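Local atomic coordinates of serine protease pet (Escherichia coli, PDB entry 4OM9), a protein that acts as a secreted autotransporter enterotoxin of enteroaggregative strains, a serine protease whose host target is probably alpha-fodrin. Residues A[258-263]-A[294-299]; A[268-273]-A[301-306]; A[306-311]-A[333-338]; A[315-320]-A[340-345]; A[326-331]-A[351-356]. One frame throughout, in Å; residues are numbered along the deposited sequence.

Overall arrangement
All five contacts join successive coils of the beta-helix, near one end of the elongated chain. Interactions 1 and 4 lie in one parallel sheet, where strands 294-298 and 316-318 are neighbours, and interactions 2 and 5 lie in a second, joined through strands 301-305 and 323-328. Interaction 3 belongs to a third, short sheet that strand 354-355 of interaction 5 extends. Side chains turned inward are mostly apolar and meet between contacts: Phe297 touches Ile303, and Phe316 touches Leu309, Leu311, Phe336 and Trp351. Interaction 2 is the most buried overall. The outward sides are more polar, with waters at interactions 2 to 5. Interactions 1 to 4 rest on backbone ladders, whereas interaction 5 has one sound bond.

Interaction 1 of 5, residues A[258-263]-A[294-299]; sequences IQNVNI and DLVFSG
Val261 and Phe297 lie side by side in a parallel strand pairing at the margin of one beta-helix sheet, where strand 258-262 is outermost and strand 294-298 its neighbour. Backbone hydrogen bonds run from Gln259 to Ile263. Val261 uses both its polar atoms: its N donates to Val296 O at 2.8 Å, and its O accepts Ser298 N at 2.9 Å. On the apolar side, Val261 CB rests 3.6 Å from Phe297 CD1. Ile263 crosses obliquely and brings its CD1 to within 3.5 Å of that same Phe297 CD1, so one ring carbon is pressed by two aliphatic groups. The other face, with Ile258, Asn260, Asn262, Val296 and Ser298, is more polar. There Ile258 CG2 approaches Val296 CG2 at 4.1 Å, and Ser298 OG, set between the backbone N and the carbonyl carbon (chi1 55°), lies 2.8 Å from Asn262 OD1. Asp294 forms a salt bridge with Arg106 of strand 102-107 and also accepts a bond from Gly315 N. Strand 316-318 continues the sheet beyond 294-298, and its Phe316 meets the Phe297 ring edge-to-face.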
# COMPACT_ATOMS: atom_id res chain seq x y z
N ILE A 258 13.77 -43.79 2.17
CA ILE A 258 15.13 -43.27 2.21
C ILE A 258 16.16 -44.27 1.70
O ILE A 258 16.32 -45.35 2.24
CB ILE A 258 15.52 -42.82 3.61
CG1 ILE A 258 14.57 -41.69 4.08
CG2 ILE A 258 16.97 -42.33 3.60
CD1 ILE A 258 14.59 -41.37 5.59
N GLN A 259 16.83 -43.89 0.61
CA GLN A 259 18.08 -44.54 0.21
C GLN A 259 19.21 -43.53 0.22
O GLN A 259 19.28 -42.63 -0.62
CB GLN A 259 17.98 -45.20 -1.17
CG GLN A 259 19.27 -45.89 -1.56
CD GLN A 259 19.23 -46.61 -2.88
OE1 GLN A 259 18.18 -46.83 -3.48
NE2 GLN A 259 20.41 -46.98 -3.36
N ASN A 260 20.10 -43.66 1.20
CA ASN A 260 21.23 -42.77 1.30
C ASN A 260 22.27 -43.02 0.19
O ASN A 260 22.67 -44.14 -0.07
CB ASN A 260 21.88 -42.91 2.68
CG ASN A 260 20.98 -42.37 3.80
OD1 ASN A 260 20.57 -43.11 4.70
ND2 ASN A 260 20.68 -41.08 3.75
N VAL A 261 22.69 -41.95 -0.48
CA VAL A 261 23.78 -42.08 -1.43
C VAL A 261 24.91 -41.18 -1.01
O VAL A 261 24.82 -39.95 -1.10
CB VAL A 261 23.36 -41.74 -2.85
CG1 VAL A 261 24.48 -42.09 -3.80
CG2 VAL A 261 22.08 -42.49 -3.22
N ASN A 262 25.97 -41.80 -0.51
CA ASN A 262 27.16 -41.08 -0.09
C ASN A 262 28.11 -40.90 -1.25
O ASN A 262 28.85 -41.82 -1.62
CB ASN A 262 27.84 -41.80 1.06
CG ASN A 262 27.01 -41.80 2.31
OD1 ASN A 262 26.73 -40.74 2.88
ND2 ASN A 262 26.59 -42.98 2.75
N ILE A 263 28.07 -39.71 -1.84
CA ILE A 263 28.87 -39.41 -3.00
C ILE A 263 30.23 -38.86 -2.57
O ILE A 263 31.25 -39.20 -3.16
CB ILE A 263 28.16 -38.41 -3.92
CG1 ILE A 263 26.78 -38.93 -4.30
CG2 ILE A 263 28.99 -38.15 -5.19
CD1 ILE A 263 26.11 -38.11 -5.38
N ASP A 294 13.41 -42.18 -2.26
CA ASP A 294 14.14 -40.97 -2.62
C ASP A 294 15.63 -41.31 -2.63
O ASP A 294 16.11 -42.08 -1.79
CB ASP A 294 13.86 -39.81 -1.65
CG ASP A 294 12.39 -39.45 -1.57
OD1 ASP A 294 11.76 -39.24 -2.63
OD2 ASP A 294 11.85 -39.41 -0.43
N LEU A 295 16.35 -40.75 -3.59
CA LEU A 295 17.79 -40.84 -3.55
C LEU A 295 18.27 -39.63 -2.76
O LEU A 295 18.22 -38.50 -3.24
CB LEU A 295 18.40 -40.87 -4.95
CG LEU A 295 17.88 -42.00 -5.83
CD1 LEU A 295 18.65 -42.08 -7.18
CD2 LEU A 295 17.97 -43.33 -5.09
N VAL A 296 18.74 -39.89 -1.55
CA VAL A 296 19.15 -38.84 -0.64
C VAL A 296 20.66 -38.71 -0.70
O VAL A 296 21.38 -39.50 -0.08
CB VAL A 296 18.69 -39.13 0.79
CG1 VAL A 296 19.02 -37.97 1.72
CG2 VAL A 296 17.19 -39.40 0.81
N PHE A 297 21.12 -37.72 -1.46
CA PHE A 297 22.54 -37.52 -1.75
C PHE A 297 23.24 -36.74 -0.67
O PHE A 297 22.69 -35.80 -0.13
CB PHE A 297 22.70 -36.80 -3.09
CG PHE A 297 22.11 -37.53 -4.26
CD1 PHE A 297 22.69 -38.70 -4.73
CD2 PHE A 297 20.97 -37.05 -4.89
CE1 PHE A 297 22.15 -39.38 -5.80
CE2 PHE A 297 20.43 -37.73 -5.97
CZ PHE A 297 21.02 -38.90 -6.42
N SER A 298 24.47 -37.12 -0.35
CA SER A 298 25.23 -36.40 0.66
C SER A 298 26.71 -36.33 0.31
O SER A 298 27.20 -37.16 -0.45
CB SER A 298 25.04 -37.04 2.03
OG SER A 298 25.36 -38.42 1.99
N GLY A 299 27.39 -35.33 0.84
CA GLY A 299 28.82 -35.18 0.66
C GLY A 299 29.25 -34.33 -0.52
O GLY A 299 30.42 -34.00 -0.65

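Interaction 2 of 5, residues A[268-273]-A[301-306]; sequences ATIGGG and GKISLK
Lys306 folds its aliphatic chain over Thr269 and the end of strand 267-271, crossing the threonine side chain at about a right angle. From CB, which stays close to Ile270 O, chi1 of -39° sets CG beside its own backbone N and 3.6 Å from Thr269 CG2. CD comes closer still to that methyl, at 3.5 Å, and also passes over Gly271 CA, which has no side chain in the way. CE is still near Thr269 CG2. NZ then reaches a water through a weak bond of 3.5 Å, and the same water lies 3.2 Å from Thr269 O, to which it may donate. Beneath this chain the parallel backbones of two successive beta-helix coils are laddered. Ile270 N donates to Ser304 O at 2.8 Å, and Lys306 N to Ile270 O at 3.2 Å. Inward, Ile270 CB packs on Leu305 CD1 at 4.0 Å, while Ile270 CD1 touches Ile303 CG2. On the other face a second water bridges the hydroxyls, 3.1 Å from Thr269 OG1 and within bonding reach of Ser304 OG. Just beyond, Glu307 takes the N-H of Gly272 at the turn. The chemistry thus divides by face: isoleucine and leucine are buried inside, whereas threonine, serine and the lysine ammonium deal with water outside, and the lysine adds mainly the hydrocarbon of its chain to the contact.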
# COMPACT_ATOMS: atom_id res chain seq x y z
N ALA A 268 28.85 -40.32 -8.76
CA ALA A 268 27.92 -41.43 -8.71
C ALA A 268 27.29 -41.59 -10.08
O ALA A 268 26.63 -40.67 -10.57
CB ALA A 268 26.86 -41.20 -7.65
N THR A 269 27.49 -42.76 -10.68
CA THR A 269 26.97 -43.02 -12.01
C THR A 269 25.70 -43.86 -11.92
O THR A 269 25.66 -44.85 -11.20
CB THR A 269 28.04 -43.72 -12.88
OG1 THR A 269 29.10 -42.80 -13.17
CG2 THR A 269 27.44 -44.21 -14.18
N ILE A 270 24.66 -43.46 -12.64
CA ILE A 270 23.34 -44.07 -12.46
C ILE A 270 22.76 -44.60 -13.75
O ILE A 270 22.62 -43.86 -14.73
CB ILE A 270 22.31 -43.07 -11.87
CG1 ILE A 270 22.87 -42.37 -10.63
CG2 ILE A 270 21.00 -43.79 -11.54
CD1 ILE A 270 21.78 -41.60 -9.82
N GLY A 271 22.36 -45.87 -13.73
CA GLY A 271 21.74 -46.50 -14.88
C GLY A 271 21.55 -47.99 -14.66
O GLY A 271 22.27 -48.61 -13.88
N GLY A 272 20.56 -48.56 -15.34
CA GLY A 272 20.35 -50.00 -15.32
C GLY A 272 19.89 -50.49 -13.97
O GLY A 272 20.12 -51.64 -13.60
N GLY A 273 19.24 -49.60 -13.22
CA GLY A 273 18.80 -49.92 -11.87
C GLY A 273 19.93 -49.93 -10.86
O GLY A 273 19.82 -50.53 -9.80
N GLY A 301 29.47 -33.68 -4.82
CA GLY A 301 30.03 -34.51 -5.86
C GLY A 301 29.27 -34.45 -7.17
O GLY A 301 28.44 -33.57 -7.38
N LYS A 302 29.56 -35.38 -8.06
CA LYS A 302 28.93 -35.37 -9.37
C LYS A 302 28.01 -36.55 -9.52
O LYS A 302 28.28 -37.63 -9.02
CB LYS A 302 29.99 -35.36 -10.48
CG LYS A 302 29.42 -35.43 -11.90
CD LYS A 302 30.52 -35.65 -12.94
CE LYS A 302 29.94 -36.02 -14.30
NZ LYS A 302 30.99 -36.12 -15.36
N ILE A 303 26.90 -36.31 -10.20
CA ILE A 303 25.91 -37.33 -10.51
C ILE A 303 25.84 -37.47 -12.01
O ILE A 303 25.49 -36.51 -12.70
CB ILE A 303 24.51 -36.96 -9.96
CG1 ILE A 303 24.49 -36.99 -8.43
CG2 ILE A 303 23.43 -37.89 -10.52
CD1 ILE A 303 23.16 -36.65 -7.83
N SER A 304 26.19 -38.63 -12.54
CA SER A 304 26.13 -38.82 -13.98
C SER A 304 25.11 -39.87 -14.41
O SER A 304 25.11 -40.98 -13.90
CB SER A 304 27.50 -39.20 -14.53
OG SER A 304 27.43 -39.34 -15.93
N LEU A 305 24.27 -39.51 -15.38
CA LEU A 305 23.25 -40.42 -15.89
C LEU A 305 23.65 -40.99 -17.25
O LEU A 305 23.96 -40.22 -18.18
CB LEU A 305 21.91 -39.68 -16.00
CG LEU A 305 20.95 -39.66 -14.80
CD1 LEU A 305 21.70 -39.50 -13.50
CD2 LEU A 305 19.92 -38.57 -14.98
N LYS A 306 23.66 -42.33 -17.37
CA LYS A 306 23.99 -43.01 -18.62
C LYS A 306 22.78 -43.18 -19.52
O LYS A 306 22.89 -43.68 -20.64
CB LYS A 306 24.57 -44.40 -18.36
CG LYS A 306 25.51 -44.50 -17.19
CD LYS A 306 25.28 -45.82 -16.43
CE LYS A 306 26.10 -46.96 -16.98
NZ LYS A 306 25.88 -48.18 -16.15
O HOH W 1 29.70 -41.58 -16.00
O HOH W 2 25.36 -47.57 -12.79

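Interaction 3 of 5, residues A[306-311]-A[333-338]; sequences KENLDL and NVTFKG
The Phe336 ring takes Leu311 at its edge: CG of the leucine lies close to the ring plane, 3.6 Å from Phe336 CE1. One ring face has Gly338 N above it, offset toward the rim, and the ring also stacks with that of Phe316 from strand 316-318. Leu309, running side by side with the phenylalanine, sets its CD2 at 3.8 Å from Phe336 CD1. They lie on the inward face of a short parallel sheet, the third side of the beta-helix, in which strand 309-310 pairs with 335-337 and 335-337 with 354-355. The second flat group is the carboxamide of Asn308. Its chi1 of -67° sets CG beside the backbone N, next to Thr335 OG1. OD1 accepts the N-H of Thr335 at 2.9 Å, and that donor stands 51° out of the carboxamide plane. In this way a side-chain oxygen supplies the first rung of the ladder, ahead of the backbone rungs that follow. The last of them, Leu311 N to Lys337 O, is 2.8 Å long and almost straight. Val334 CG1 meanwhile packs against the backbone of Glu307, at 3.5 Å from its carbonyl carbon. On the outer face Asp310 and Lys337 run alongside each other, but their charged ends do not touch, and Asp310 OD1 is instead bonded to Gly312 N. A water also bridges the two strands: it donates to Leu309 O at 2.9 Å and sits 2.8 Å from Thr335 OG1.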
# COMPACT_ATOMS: atom_id res chain seq x y z
N LYS A 306 23.66 -42.33 -17.37
CA LYS A 306 23.99 -43.01 -18.62
C LYS A 306 22.78 -43.18 -19.52
O LYS A 306 22.89 -43.68 -20.64
CB LYS A 306 24.57 -44.40 -18.36
CG LYS A 306 25.51 -44.50 -17.19
CD LYS A 306 25.28 -45.82 -16.43
CE LYS A 306 26.10 -46.96 -16.98
NZ LYS A 306 25.88 -48.18 -16.15
N GLU A 307 21.62 -42.80 -19.02
CA GLU A 307 20.37 -43.02 -19.74
C GLU A 307 19.31 -42.23 -19.01
O GLU A 307 19.57 -41.66 -17.96
CB GLU A 307 20.02 -44.52 -19.77
CG GLU A 307 20.05 -45.17 -18.39
CD GLU A 307 19.77 -46.67 -18.39
OE1 GLU A 307 20.13 -47.37 -19.37
OE2 GLU A 307 19.19 -47.16 -17.40
N ASN A 308 18.12 -42.19 -19.59
CA ASN A 308 16.98 -41.62 -18.91
C ASN A 308 16.79 -42.32 -17.58
O ASN A 308 16.92 -43.54 -17.49
CB ASN A 308 15.73 -41.75 -19.77
CG ASN A 308 15.82 -40.91 -21.02
OD1 ASN A 308 16.72 -40.09 -21.15
ND2 ASN A 308 14.89 -41.11 -21.94
N LEU A 309 16.57 -41.52 -16.55
CA LEU A 309 16.29 -42.01 -15.22
C LEU A 309 14.86 -41.61 -14.85
O LEU A 309 14.49 -40.43 -14.90
CB LEU A 309 17.30 -41.48 -14.20
CG LEU A 309 17.05 -41.97 -12.76
CD1 LEU A 309 17.39 -43.47 -12.62
CD2 LEU A 309 17.81 -41.15 -11.73
N ASP A 310 14.05 -42.62 -14.52
CA ASP A 310 12.69 -42.42 -14.07
C ASP A 310 12.63 -43.03 -12.69
O ASP A 310 12.73 -44.26 -12.54
CB ASP A 310 11.68 -43.09 -15.02
CG ASP A 310 10.22 -42.74 -14.64
OD1 ASP A 310 9.97 -42.32 -13.49
OD2 ASP A 310 9.32 -42.89 -15.51
N LEU A 311 12.47 -42.16 -11.69
CA LEU A 311 12.53 -42.57 -10.29
C LEU A 311 11.16 -42.95 -9.77
O LEU A 311 11.00 -43.18 -8.58
CB LEU A 311 13.12 -41.48 -9.41
CG LEU A 311 14.63 -41.43 -9.14
CD1 LEU A 311 14.89 -40.85 -7.76
CD2 LEU A 311 15.32 -42.79 -9.30
N ASN A 333 21.77 -36.88 -24.46
CA ASN A 333 20.53 -36.27 -24.03
C ASN A 333 19.70 -37.18 -23.12
O ASN A 333 18.96 -38.03 -23.61
CB ASN A 333 19.72 -35.87 -25.26
CG ASN A 333 20.40 -34.80 -26.07
OD1 ASN A 333 21.19 -34.01 -25.54
ND2 ASN A 333 20.10 -34.75 -27.36
N VAL A 334 19.84 -37.02 -21.82
CA VAL A 334 19.05 -37.82 -20.88
C VAL A 334 18.08 -36.98 -20.04
O VAL A 334 18.35 -35.82 -19.68
CB VAL A 334 19.95 -38.64 -19.92
CG1 VAL A 334 20.86 -39.55 -20.71
CG2 VAL A 334 20.77 -37.72 -19.04
N THR A 335 16.93 -37.56 -19.73
CA THR A 335 15.93 -36.88 -18.93
C THR A 335 15.85 -37.47 -17.54
O THR A 335 16.15 -38.65 -17.32
CB THR A 335 14.55 -36.93 -19.60
OG1 THR A 335 14.10 -38.28 -19.66
CG2 THR A 335 14.63 -36.36 -21.04
N PHE A 336 15.46 -36.64 -16.58
CA PHE A 336 15.09 -37.14 -15.27
C PHE A 336 13.61 -36.93 -15.03
O PHE A 336 13.03 -35.92 -15.46
CB PHE A 336 15.88 -36.46 -14.17
CG PHE A 336 15.39 -36.81 -12.78
CD1 PHE A 336 15.57 -38.08 -12.27
CD2 PHE A 336 14.75 -35.85 -12.01
CE1 PHE A 336 15.13 -38.40 -11.00
CE2 PHE A 336 14.30 -36.16 -10.73
CZ PHE A 336 14.48 -37.44 -10.22
N LYS A 337 13.00 -37.89 -14.33
CA LYS A 337 11.61 -37.79 -13.91
C LYS A 337 11.45 -38.41 -12.54
O LYS A 337 12.06 -39.44 -12.24
CB LYS A 337 10.69 -38.48 -14.90
CG LYS A 337 9.22 -38.41 -14.51
CD LYS A 337 8.33 -39.02 -15.57
CE LYS A 337 6.86 -38.90 -15.18
NZ LYS A 337 5.96 -39.33 -16.30
N GLY A 338 10.62 -37.78 -11.71
CA GLY A 338 10.28 -38.33 -10.41
C GLY A 338 9.45 -37.39 -9.55
O GLY A 338 8.68 -36.58 -10.06
O HOH W 3 13.17 -39.65 -17.39

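Interaction 4 of 5, residues A[315-320]-A[340-345]; sequences GFIFDE and GIDIGK
Phe318 makes the buried, closely packed side of this contact: it runs side by side with Ile343, and its ring also reaches Ile341. Its CE1 approaches Ile341 CG2 and its CD1 approaches Ile343 CG1, both at 4.1 Å. Asp342 O lies at the ring edge, near its plane. That same oxygen accepts Phe318 N at 2.8 Å. One step earlier Asp342 N donates to Phe316 O, also at 2.8 Å, and Phe316 N reaches Gly340 O. These rungs form a nearly exactly parallel pair, 3° between the short strands, in the regular stacking of beta-helix coils. Strand 294-298 pairs with 316-318 on one flank and strand 361-364 with 341-343 on the other, while Trp351 of strand 348-352 touches the Phe316 ring. On the outer, partly exposed face Ile317 CG1 runs beside Asp342 CB at 4.0 Å. Past Phe318 the ladder gives out in the weak bond from Gly344 N to Phe318 O, bent to 133°. Asp319 turns away, its carboxylate bonded to Tyr324 OH and Gly299 N. At the exposed end Glu320 meets Lys345, with Glu320 CB 3.2 Å from Lys345 O. Their polar link is a water, which donates to Glu320 OE2 at 2.9 Å and accepts the N-H of Lys345.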
# COMPACT_ATOMS: atom_id res chain seq x y z
N GLY A 315 12.32 -39.16 -5.75
CA GLY A 315 12.96 -38.00 -6.34
C GLY A 315 14.31 -37.70 -5.71
O GLY A 315 14.78 -38.47 -4.86
N PHE A 316 14.93 -36.59 -6.10
CA PHE A 316 16.26 -36.21 -5.61
C PHE A 316 16.21 -35.35 -4.36
O PHE A 316 15.55 -34.30 -4.33
CB PHE A 316 17.05 -35.45 -6.68
CG PHE A 316 17.54 -36.30 -7.82
CD1 PHE A 316 17.50 -37.69 -7.74
CD2 PHE A 316 18.07 -35.71 -8.96
CE1 PHE A 316 17.97 -38.47 -8.79
CE2 PHE A 316 18.53 -36.48 -10.03
CZ PHE A 316 18.49 -37.86 -9.94
N ILE A 317 16.94 -35.76 -3.33
CA ILE A 317 17.04 -34.98 -2.12
C ILE A 317 18.50 -34.74 -1.82
O ILE A 317 19.29 -35.68 -1.80
CB ILE A 317 16.35 -35.67 -0.93
CG1 ILE A 317 14.85 -35.80 -1.17
CG2 ILE A 317 16.65 -34.92 0.38
CD1 ILE A 317 14.06 -36.43 0.05
N PHE A 318 18.86 -33.48 -1.60
CA PHE A 318 20.25 -33.09 -1.39
C PHE A 318 20.43 -32.54 0.01
O PHE A 318 19.55 -31.86 0.52
CB PHE A 318 20.68 -32.05 -2.42
CG PHE A 318 20.73 -32.56 -3.82
CD1 PHE A 318 19.59 -32.55 -4.61
CD2 PHE A 318 21.90 -33.08 -4.34
CE1 PHE A 318 19.64 -33.05 -5.89
CE2 PHE A 318 21.95 -33.56 -5.61
CZ PHE A 318 20.83 -33.55 -6.39
N ASP A 319 21.59 -32.81 0.61
CA ASP A 319 21.87 -32.31 1.95
C ASP A 319 22.26 -30.84 1.91
O ASP A 319 22.06 -30.18 0.89
CB ASP A 319 22.98 -33.15 2.61
CG ASP A 319 24.29 -33.07 1.86
OD1 ASP A 319 24.28 -32.62 0.70
OD2 ASP A 319 25.33 -33.46 2.42
N GLU A 320 22.81 -30.33 3.00
CA GLU A 320 23.07 -28.90 3.15
C GLU A 320 24.52 -28.51 2.87
O GLU A 320 25.42 -29.32 3.02
CB GLU A 320 22.68 -28.44 4.56
CG GLU A 320 21.24 -28.73 4.92
CD GLU A 320 20.91 -28.35 6.35
OE1 GLU A 320 21.80 -28.45 7.22
OE2 GLU A 320 19.75 -27.96 6.62
N GLY A 340 10.42 -35.01 -7.68
CA GLY A 340 10.89 -33.64 -7.79
C GLY A 340 12.32 -33.53 -7.30
O GLY A 340 13.05 -34.51 -7.24
N ILE A 341 12.70 -32.32 -6.93
CA ILE A 341 14.05 -32.06 -6.45
C ILE A 341 13.95 -31.26 -5.15
O ILE A 341 13.25 -30.25 -5.11
CB ILE A 341 14.88 -31.30 -7.50
CG1 ILE A 341 14.94 -32.09 -8.81
CG2 ILE A 341 16.27 -30.96 -6.96
CD1 ILE A 341 15.75 -31.43 -9.92
N ASP A 342 14.62 -31.72 -4.11
CA ASP A 342 14.57 -31.08 -2.79
C ASP A 342 16.00 -30.78 -2.37
O ASP A 342 16.75 -31.67 -2.01
CB ASP A 342 13.86 -31.99 -1.77
CG ASP A 342 13.71 -31.35 -0.38
OD1 ASP A 342 14.01 -30.15 -0.23
OD2 ASP A 342 13.28 -32.06 0.57
N ILE A 343 16.38 -29.51 -2.43
CA ILE A 343 17.76 -29.12 -2.14
C ILE A 343 17.86 -28.45 -0.79
O ILE A 343 17.13 -27.48 -0.51
CB ILE A 343 18.35 -28.14 -3.19
CG1 ILE A 343 18.19 -28.69 -4.62
CG2 ILE A 343 19.80 -27.82 -2.87
CD1 ILE A 343 18.40 -27.58 -5.72
N GLY A 344 18.78 -28.95 0.03
CA GLY A 344 19.04 -28.41 1.35
C GLY A 344 19.65 -27.03 1.35
O GLY A 344 20.29 -26.60 0.38
N LYS A 345 19.44 -26.33 2.46
CA LYS A 345 19.97 -25.00 2.70
C LYS A 345 21.49 -24.92 2.43
O LYS A 345 22.25 -25.78 2.87
CB LYS A 345 19.66 -24.59 4.15
CG LYS A 345 20.31 -23.30 4.60
CD LYS A 345 20.02 -23.01 6.06
CE LYS A 345 18.76 -22.17 6.23
NZ LYS A 345 18.99 -20.73 5.92
O HOH W 4 17.65 -27.19 4.72

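Interaction 5 of 5, residues A[326-331]-A[351-356]; sequences VSAEGN and WNIKYA
Val326 O accepts the N-H of Asn352 at 2.9 Å, with the donor lying in the carbonyl plane and the bond bent to 138°. It is the one direct hydrogen bond between the segments, and it falls where the ladder between two beta-helix coils ends and the chain 351-356 turns from strand 348-352 into strand 354-355, that is, from one side of the helix to the next. Asn352 CB also comes within 3.4 Å of Val326 O. On the inward face, Val326 is the central side chain. Its CG2 lies alongside the indole of Trp351, at 4.0 Å from CE3, while CG1 meets Ile353 CD1 at 3.5 Å. Ile353 holds CG1 in the crowded position between its backbone N and carbonyl carbon (chi1 60°), which lays that carbon 3.5 Å above one face of the Trp351 ring, toward the rim. The corner is thus packed with valine, isoleucine and tryptophan, with Leu305, Val334 and Phe336 against the isoleucine. The polar ends at the turn are met by the following coil: Gln375 bonds Trp351 NE1, Ile353 O and Tyr355 N, and Gln373 bonds Asn352 OD1. Further on, the two backbones separate. A water donates to Asn352 O at 3.1 Å and takes a weak bond from Ala328 N, while the Ile353 CG2 methyl lies 3.7 Å from that same Ala328 N.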
# COMPACT_ATOMS: atom_id res chain seq x y z
N VAL A 326 24.76 -32.45 -11.98
CA VAL A 326 24.02 -33.53 -12.60
C VAL A 326 24.25 -33.45 -14.10
O VAL A 326 23.84 -32.49 -14.76
CB VAL A 326 22.52 -33.46 -12.31
CG1 VAL A 326 21.79 -34.59 -13.00
CG2 VAL A 326 22.25 -33.46 -10.79
N SER A 327 24.93 -34.46 -14.63
CA SER A 327 25.37 -34.43 -16.02
C SER A 327 24.97 -35.69 -16.77
O SER A 327 24.74 -36.74 -16.17
CB SER A 327 26.89 -34.28 -16.09
OG SER A 327 27.32 -33.07 -15.48
N ALA A 328 24.90 -35.55 -18.09
CA ALA A 328 24.79 -36.70 -18.98
C ALA A 328 26.16 -37.20 -19.38
O ALA A 328 27.04 -36.42 -19.76
CB ALA A 328 24.00 -36.35 -20.21
N GLU A 329 26.33 -38.50 -19.31
CA GLU A 329 27.52 -39.16 -19.81
C GLU A 329 27.68 -38.87 -21.29
O GLU A 329 26.71 -38.89 -22.04
CB GLU A 329 27.39 -40.66 -19.56
CG GLU A 329 28.65 -41.47 -19.60
CD GLU A 329 28.35 -42.93 -19.29
OE1 GLU A 329 28.73 -43.41 -18.20
OE2 GLU A 329 27.69 -43.60 -20.12
N GLY A 330 28.92 -38.59 -21.71
CA GLY A 330 29.24 -38.32 -23.11
C GLY A 330 28.45 -37.22 -23.79
O GLY A 330 28.28 -37.28 -25.01
N ASN A 331 27.97 -36.23 -23.02
CA ASN A 331 27.15 -35.10 -23.51
C ASN A 331 25.90 -35.58 -24.25
O ASN A 331 25.39 -34.91 -25.16
CB ASN A 331 27.98 -34.15 -24.41
CG ASN A 331 27.29 -32.78 -24.66
OD1 ASN A 331 26.54 -32.27 -23.82
ND2 ASN A 331 27.54 -32.20 -25.83
N TRP A 351 22.36 -28.11 -12.67
CA TRP A 351 21.42 -29.00 -13.30
C TRP A 351 21.71 -28.97 -14.78
O TRP A 351 21.21 -28.11 -15.50
CB TRP A 351 19.98 -28.60 -12.96
CG TRP A 351 18.94 -29.49 -13.56
CD1 TRP A 351 18.20 -29.24 -14.68
CD2 TRP A 351 18.52 -30.79 -13.08
NE1 TRP A 351 17.35 -30.30 -14.93
CE2 TRP A 351 17.53 -31.25 -13.97
CE3 TRP A 351 18.90 -31.59 -12.00
CZ2 TRP A 351 16.90 -32.50 -13.80
CZ3 TRP A 351 18.28 -32.83 -11.84
CH2 TRP A 351 17.29 -33.27 -12.74
N ASN A 352 22.54 -29.91 -15.25
CA ASN A 352 22.92 -29.93 -16.66
C ASN A 352 22.39 -31.15 -17.37
O ASN A 352 23.10 -31.81 -18.10
CB ASN A 352 24.44 -29.83 -16.84
CG ASN A 352 24.83 -29.47 -18.28
OD1 ASN A 352 23.96 -29.19 -19.10
ND2 ASN A 352 26.12 -29.50 -18.58
N ILE A 353 21.12 -31.45 -17.14
CA ILE A 353 20.37 -32.40 -17.96
C ILE A 353 19.03 -31.73 -18.13
O ILE A 353 18.79 -30.65 -17.58
CB ILE A 353 20.17 -33.79 -17.29
CG1 ILE A 353 19.38 -33.61 -15.98
CG2 ILE A 353 21.47 -34.47 -17.04
CD1 ILE A 353 19.07 -34.91 -15.21
N LYS A 354 18.14 -32.39 -18.86
CA LYS A 354 16.75 -31.97 -18.94
C LYS A 354 15.88 -32.72 -17.94
O LYS A 354 16.04 -33.93 -17.75
CB LYS A 354 16.21 -32.19 -20.36
CG LYS A 354 16.84 -31.29 -21.41
CD LYS A 354 16.03 -31.37 -22.69
CE LYS A 354 16.63 -30.50 -23.79
NZ LYS A 354 18.02 -30.02 -23.49
N TYR A 355 14.98 -32.00 -17.28
CA TYR A 355 13.90 -32.68 -16.60
C TYR A 355 12.98 -33.14 -17.73
O TYR A 355 12.87 -32.46 -18.75
CB TYR A 355 13.16 -31.78 -15.57
CG TYR A 355 12.24 -32.60 -14.70
CD1 TYR A 355 12.72 -33.28 -13.59
CD2 TYR A 355 10.91 -32.77 -15.05
CE1 TYR A 355 11.89 -34.09 -12.83
CE2 TYR A 355 10.07 -33.55 -14.31
CZ TYR A 355 10.56 -34.22 -13.20
OH TYR A 355 9.71 -35.01 -12.47
N ALA A 356 12.39 -34.31 -17.56
CA ALA A 356 11.45 -34.88 -18.53
C ALA A 356 10.40 -33.87 -19.00
O ALA A 356 10.02 -32.97 -18.27
CB ALA A 356 10.75 -36.11 -17.92
O HOH W 5 24.89 -32.94 -20.36